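Local coordinates for protein CooT (Carboxydothermus hydrogenoformans, PDB 6FAN) that probably acts as a nickel chaperone in the maturation of carbon monoxide dehydrogenase, at residues 5-10 with 14-19; 47-52 with 56-61. All blocks are in the same frame, centred on the assembly; numbering follows the deposited sequence. Where two conformers were deposited one is given.

Contact 1 (5-10 with 14-19); sequences SAFIVN and EELFLE
Phe7 leans its ring against Leu16, its partner in a non-hydrogen-bonded antiparallel pair, and can be traced outward atom by atom. CB lies 3.8 Å from Glu15 O. With CG anti to its own carbonyl carbon (chi1 -63°), the ring sits beside the backbone N and its CD1-CE1 side lies against Leu16: CD1 meets the Leu16 backbone, 3.7 Å from Leu16 N, CE1 meets Leu16 CD1 at 3.9 Å, and CZ at the tip comes 4.1 Å from the same Leu16 CD1. That methyl sits over one ring face, 24° off the normal, which qualifies as a CH-pi contact, while Glu14 OE1 lies above the opposite face; both are off-centre, toward the rim. Glu14 is itself salt-bridged to Arg56, which also makes a cation-pi contact with Phe7. A serine in place of Phe7 would probably leave the Leu16 methyl without its aromatic surface and the Glu14-Arg56 pair without the ring beside it.

The two strands form a beta hairpin whose register slips at a classic bulge: Phe17 and Leu18 both face Ala6. Ala6 O receives Phe17 N at 2.7 Å and, weakly, Leu18 N at 3.3 Å, while Ala6 N donates to Leu18 O. Beyond the bulge the regular ladder is restored by Ile8 N to Glu15 O and by the return bond from Glu15 N to Ile8 O.

On the face carrying Ala6, Ile8 CG1 packs 4.1 Å from Phe17 CB, and strand 30-35 adds Leu33 against Ala6 and Phe17. On the face of Phe7, Val9 CG2 runs alongside Glu14, 3.8 Å from its CG.

Contact 2 (47-52 with 56-61); sequences IKRLEL and RILLER
Ile47 meets Leu59 in a non-hydrogen-bonded antiparallel pair, its CG1 coming 3.8 Å from Leu59 CD2. At Lys48 the backbone bulges: Lys48 N (2.8 Å) and Arg49 N (3.3 Å) both donate to Leu58 O, approaching from the same face of its carbonyl plane. The first bond is bent, at 137°, whereas the second, longer one is straighter. This classic bulge interrupts the hairpin of strands 45-51 and 56-61. A long salt bridge from the Lys48 ammonium to Glu60 is doubtful, the position of Glu60 OE1 being less certain.

Arg49 CG, between backbone N and carbonyl carbon (chi1 67°), lies alongside Leu58, 3.7 Å from its CD1. Leu50 CD2 packs beside Ile57 CG2 on the face of Ile47, and Leu50 also pairs with an antiparallel strand of the second subunit, continuing the sheet across the dimer.

Arg56 NE approaches Glu51 OE1 nearly along its C-O bond, at 2.8 Å; OE1 lies at the guanidinium edge, close to its plane, with the two planes 41° apart. NH2 of the same guanidinium is salt-bridged to Glu14. Leu58 CD2 lies over one guanidinium face, toward its rim, while Glu51 OE2 has a long salt bridge back to Arg49 NH1. Leu52, past the strand, touches Cys2 of the second subunit.

Contacts 1 and 2 are successive hairpins, one closing before the other opens, with centres about 8 Å apart. They join through strands 4-10 and 56-61, parallel neighbours in the mixed sheet: Phe7 N lies 2.8 Å from Ile57 O, probably a hydrogen bond. One face carries a charged tie, Glu14 OE2 to Arg56 NH2 at 2.7 Å, so that Arg56 links the carboxylates of both contacts. On the other, Ile8 CD1 packs 3.9 Å from Leu59 CB. Contact 2 alone reaches the second subunit. A glycerol lies about 3 Å from the Glu19 side chain in contact 1 and a methylpentanediol about 4 Å from that of Ile47 in contact 2, both probably from the crystallisation liquor.

Contact 1 (5-10 with 14-19)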
loop_
_atom_site.group_PDB
_atom_site.type_symbol
_atom_site.label_atom_id
_atom_site.label_comp_id
_atom_site.label_asym_id
_atom_site.label_seq_id
_atom_site.Cartn_x
_atom_site.Cartn_y
_atom_site.Cartn_z
ATOM N N SER E 5 -2.111 -2.672 -10.152
ATOM C CA SER E 5 -0.815 -2.783 -10.753
ATOM C C SER E 5 0.229 -1.948 -10.026
ATOM O O SER E 5 -0.026 -0.777 -9.643
ATOM C CB SER E 5 -0.921 -2.341 -12.217
ATOM O OG SER E 5 -1.685 -3.299 -12.917
ATOM N N ALA E 6 1.445 -2.532 -9.853
ATOM C CA ALA E 6 2.568 -1.758 -9.293
ATOM C C ALA E 6 3.440 -1.155 -10.405
ATOM O O ALA E 6 3.793 -1.852 -11.358
ATOM C CB ALA E 6 3.393 -2.666 -8.403
ATOM N N PHE E 7 3.805 0.097 -10.250
ATOM C CA PHE E 7 4.647 0.823 -11.212
ATOM C C PHE E 7 5.889 1.368 -10.521
ATOM O O PHE E 7 5.810 1.753 -9.343
ATOM C CB PHE E 7 3.886 2.002 -11.815
ATOM C CG PHE E 7 2.683 1.606 -12.615
ATOM C CD1 PHE E 7 2.782 1.427 -14.027
ATOM C CD2 PHE E 7 1.417 1.364 -11.998
ATOM C CE1 PHE E 7 1.652 1.055 -14.787
ATOM C CE2 PHE E 7 0.311 0.983 -12.789
ATOM C CZ PHE E 7 0.438 0.845 -14.169
ATOM N N ILE E 8 7.003 1.407 -11.245
ATOM C CA ILE E 8 8.208 2.116 -10.761
ATOM C C ILE E 8 8.178 3.509 -11.366
ATOM O O ILE E 8 8.034 3.653 -12.590
ATOM C CB ILE E 8 9.535 1.418 -11.143
ATOM C CG1 ILE E 8 9.579 -0.033 -10.728
ATOM C CG2 ILE E 8 10.701 2.224 -10.625
ATOM C CD1 ILE E 8 9.304 -0.332 -9.251
ATOM N N VAL E 9 8.291 4.525 -10.521
ATOM C CA VAL E 9 8.225 5.905 -10.973
ATOM C C VAL E 9 9.624 6.560 -10.876
ATOM O O VAL E 9 10.193 6.685 -9.770
ATOM C CB VAL E 9 7.116 6.733 -10.242
ATOM C CG1 VAL E 9 7.310 8.242 -10.447
ATOM C CG2 VAL E 9 5.708 6.288 -10.612
ATOM N N ASN E 10 10.177 6.893 -12.029
ATOM C CA ASN E 10 11.415 7.692 -12.061
ATOM C C ASN E 10 11.094 9.063 -12.694
ATOM O O ASN E 10 11.003 9.156 -13.935
ATOM C CB ASN E 10 12.517 6.959 -12.872
ATOM C CG ASN E 10 12.664 5.460 -12.561
ATOM O OD1 ASN E 10 13.383 5.103 -11.636
ATOM N ND2 ASN E 10 12.067 4.578 -13.389
ATOM N N GLU E 14 6.940 6.078 -15.821
ATOM C CA GLU E 14 6.319 4.969 -15.115
ATOM C C GLU E 14 6.596 3.696 -15.884
ATOM O O GLU E 14 6.275 3.602 -17.083
ATOM C CB GLU E 14 4.791 5.122 -15.065
ATOM C CG GLU E 14 4.332 6.241 -14.164
ATOM C CD GLU E 14 2.877 6.363 -14.024
ATOM O OE1 GLU E 14 2.144 5.517 -14.588
ATOM O OE2 GLU E 14 2.481 7.285 -13.289
ATOM N N GLU E 15 7.101 2.672 -15.195
ATOM C CA GLU E 15 7.205 1.366 -15.799
ATOM C C GLU E 15 6.402 0.383 -14.989
ATOM O O GLU E 15 6.599 0.281 -13.785
ATOM C CB GLU E 15 8.646 0.862 -15.785
ATOM C CG GLU E 15 9.735 1.828 -15.373
ATOM C CD GLU E 15 11.099 1.221 -15.811
ATOM O OE1 GLU E 15 11.332 0.019 -15.450
ATOM O OE2 GLU E 15 11.907 1.894 -16.551
ATOM N N LEU E 16 5.552 -0.384 -15.667
ATOM C CA LEU E 16 4.849 -1.479 -15.061
ATOM C C LEU E 16 5.831 -2.470 -14.435
ATOM O O LEU E 16 6.765 -2.899 -15.085
ATOM C CB LEU E 16 3.954 -2.171 -16.075
ATOM C CG LEU E 16 3.160 -3.353 -15.552
ATOM C CD1 LEU E 16 2.066 -2.848 -14.594
ATOM C CD2 LEU E 16 2.620 -4.142 -16.774
ATOM N N PHE E 17 5.625 -2.788 -13.162
ATOM C CA PHE E 17 6.493 -3.737 -12.469
ATOM C C PHE E 17 5.814 -5.075 -12.257
ATOM O O PHE E 17 6.444 -6.127 -12.441
ATOM C CB PHE E 17 7.014 -3.161 -11.149
ATOM C CG PHE E 17 7.917 -4.098 -10.391
ATOM C CD1 PHE E 17 9.210 -4.385 -10.856
ATOM C CD2 PHE E 17 7.495 -4.676 -9.212
ATOM C CE1 PHE E 17 10.046 -5.257 -10.162
ATOM C CE2 PHE E 17 8.331 -5.527 -8.466
ATOM C CZ PHE E 17 9.607 -5.813 -8.947
ATOM N N LEU E 18 4.528 -5.050 -11.905
ATOM C CA LEU E 18 3.765 -6.273 -11.651
ATOM C C LEU E 18 2.254 -5.967 -11.694
ATOM O O LEU E 18 1.790 -5.014 -11.069
ATOM C CB LEU E 18 4.172 -6.914 -10.299
ATOM C CG LEU E 18 3.648 -8.338 -10.049
ATOM C CD1 LEU E 18 4.173 -9.318 -11.116
ATOM C CD2 LEU E 18 3.879 -8.900 -8.650
ATOM N N GLU E 19 1.516 -6.771 -12.426
ATOM C CA GLU E 19 0.102 -6.568 -12.566
ATOM C C GLU E 19 -0.637 -7.440 -11.600
ATOM O O GLU E 19 -0.175 -8.463 -11.180
ATOM C CB GLU E 19 -0.392 -6.839 -14.010
ATOM C CG GLU E 19 0.139 -5.917 -15.112
ATOM C CD GLU E 19 -0.729 -5.791 -16.382
ATOM O OE1 GLU E 19 -0.687 -6.648 -17.244
ATOM O OE2 GLU E 19 -1.435 -4.808 -16.563
#

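Contact 2 (47-52 with 56-61)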
loop_
_atom_site.group_PDB
_atom_site.type_symbol
_atom_site.label_atom_id
_atom_site.label_comp_id
_atom_site.label_asym_id
_atom_site.label_seq_id
_atom_site.Cartn_x
_atom_site.Cartn_y
_atom_site.Cartn_z
ATOM N N ILE E 47 7.182 2.938 -1.107
ATOM C CA ILE E 47 5.895 3.336 -1.680
ATOM C C ILE E 47 5.833 4.863 -1.777
ATOM O O ILE E 47 5.889 5.552 -0.772
ATOM C CB ILE E 47 4.716 2.803 -0.849
ATOM C CG1 ILE E 47 4.688 1.272 -0.927
ATOM C CG2 ILE E 47 3.408 3.482 -1.327
ATOM C CD1 ILE E 47 3.872 0.610 0.155
ATOM N N LYS E 48 5.721 5.366 -2.993
ATOM C CA LYS E 48 5.481 6.783 -3.226
ATOM C C LYS E 48 4.009 7.127 -2.903
ATOM O O LYS E 48 3.714 8.081 -2.196
ATOM C CB LYS E 48 5.874 7.176 -4.668
ATOM C CG LYS E 48 5.592 8.645 -4.971
ATOM C CD LYS E 48 6.560 9.298 -5.943
ATOM C CE LYS E 48 5.983 10.627 -6.385
ATOM N NZ LYS E 48 6.506 11.028 -7.721
ATOM N N ARG E 49 3.119 6.305 -3.402
ATOM C CA ARG E 49 1.722 6.432 -3.133
ATOM C C ARG E 49 0.864 5.281 -3.627
ATOM O O ARG E 49 1.197 4.609 -4.570
ATOM C CB ARG E 49 1.167 7.744 -3.689
ATOM C CG ARG E 49 1.158 7.869 -5.196
ATOM C CD ARG E 49 0.209 8.945 -5.719
ATOM N NE ARG E 49 0.557 10.210 -5.153
ATOM C CZ ARG E 49 -0.266 11.200 -4.922
ATOM N NH1 ARG E 49 -1.512 11.131 -5.248
ATOM N NH2 ARG E 49 0.195 12.271 -4.364
ATOM N N LEU E 50 -0.203 5.044 -2.898
ATOM C CA LEU E 50 -1.264 4.143 -3.316
ATOM C C LEU E 50 -2.395 4.964 -3.856
ATOM O O LEU E 50 -2.745 5.990 -3.264
ATOM C CB LEU E 50 -1.786 3.277 -2.149
ATOM C CG LEU E 50 -0.786 2.520 -1.270
ATOM C CD1 LEU E 50 -1.618 1.603 -0.333
ATOM C CD2 LEU E 50 0.091 1.638 -2.196
ATOM N N GLU E 51 -2.952 4.539 -4.994
ATOM C CA GLU E 51 -4.107 5.175 -5.601
ATOM C C GLU E 51 -5.059 4.054 -5.934
ATOM O O GLU E 51 -5.074 3.551 -7.043
ATOM C CB GLU E 51 -3.716 5.906 -6.872
ATOM C CG GLU E 51 -2.762 7.081 -6.666
ATOM C CD GLU E 51 -2.359 7.705 -7.998
ATOM O OE1 GLU E 51 -2.540 7.060 -9.037
ATOM O OE2 GLU E 51 -1.852 8.820 -8.024
ATOM N N LEU E 52 -5.809 3.598 -4.934
ATOM C CA LEU E 52 -6.484 2.308 -5.012
ATOM C C LEU E 52 -7.747 2.288 -5.887
ATOM O O LEU E 52 -8.010 1.238 -6.501
ATOM C CB LEU E 52 -6.741 1.737 -3.644
ATOM C CG LEU E 52 -5.446 1.383 -2.860
ATOM C CD1 LEU E 52 -5.832 0.840 -1.484
ATOM C CD2 LEU E 52 -4.458 0.456 -3.638
ATOM N N ARG E 56 -3.617 1.532 -8.715
ATOM C CA ARG E 56 -2.177 1.883 -8.861
ATOM C C ARG E 56 -1.400 1.827 -7.533
ATOM O O ARG E 56 -1.836 2.387 -6.526
ATOM C CB ARG E 56 -1.995 3.241 -9.516
ATOM C CG ARG E 56 -2.469 3.285 -10.945
ATOM C CD ARG E 56 -2.828 4.716 -11.467
ATOM N NE ARG E 56 -1.791 5.726 -11.393
ATOM C CZ ARG E 56 -0.723 5.788 -12.194
ATOM N NH1 ARG E 56 -0.498 4.875 -13.157
ATOM N NH2 ARG E 56 0.157 6.770 -12.016
ATOM N N ILE E 57 -0.252 1.140 -7.582
ATOM C CA ILE E 57 0.704 1.167 -6.482
ATOM C C ILE E 57 1.958 1.821 -7.103
ATOM O O ILE E 57 2.538 1.257 -8.010
ATOM C CB ILE E 57 1.061 -0.250 -5.974
ATOM C CG1 ILE E 57 -0.186 -0.966 -5.408
ATOM C CG2 ILE E 57 2.167 -0.147 -4.909
ATOM C CD1 ILE E 57 -0.034 -2.525 -5.341
ATOM N N LEU E 58 2.369 2.988 -6.609
ATOM C CA LEU E 58 3.524 3.678 -7.164
ATOM C C LEU E 58 4.695 3.567 -6.233
ATOM O O LEU E 58 4.605 3.947 -5.074
ATOM C CB LEU E 58 3.227 5.156 -7.454
ATOM C CG LEU E 58 1.950 5.444 -8.261
ATOM C CD1 LEU E 58 2.044 6.947 -8.631
ATOM C CD2 LEU E 58 1.855 4.606 -9.537
ATOM N N LEU E 59 5.770 3.019 -6.784
ATOM C CA LEU E 59 6.991 2.703 -6.059
ATOM C C LEU E 59 8.137 3.577 -6.576
ATOM O O LEU E 59 8.150 3.953 -7.753
ATOM C CB LEU E 59 7.339 1.214 -6.270
ATOM C CG LEU E 59 6.288 0.171 -5.893
ATOM C CD1 LEU E 59 6.724 -1.247 -6.202
ATOM C CD2 LEU E 59 5.844 0.342 -4.454
ATOM N N GLU E 60 9.069 3.932 -5.682
ATOM C CA GLU E 60 10.303 4.631 -6.085
ATOM C C GLU E 60 11.494 3.833 -5.592
ATOM O O GLU E 60 11.540 3.476 -4.414
ATOM C CB GLU E 60 10.314 6.035 -5.467
ATOM C CG GLU E 60 11.095 7.127 -6.204
ATOM C CD GLU E 60 10.425 8.515 -6.075
ATOM O OE1 GLU E 60 9.228 8.516 -6.398
ATOM O OE2 GLU E 60 11.074 9.546 -5.696
ATOM N N ARG E 61 12.439 3.506 -6.488
ATOM C CA ARG E 61 13.659 2.774 -6.110
ATOM C C ARG E 61 14.491 3.464 -5.033
ATOM O O ARG E 61 14.469 4.690 -4.953
ATOM C CB ARG E 61 14.533 2.443 -7.312
ATOM C CG ARG E 61 13.884 1.505 -8.327
ATOM C CD ARG E 61 14.943 1.143 -9.359
ATOM N NE ARG E 61 14.419 0.273 -10.398
ATOM C CZ ARG E 61 14.391 -1.049 -10.315
ATOM N NH1 ARG E 61 14.827 -1.660 -9.217
ATOM N NH2 ARG E 61 13.875 -1.768 -11.310
#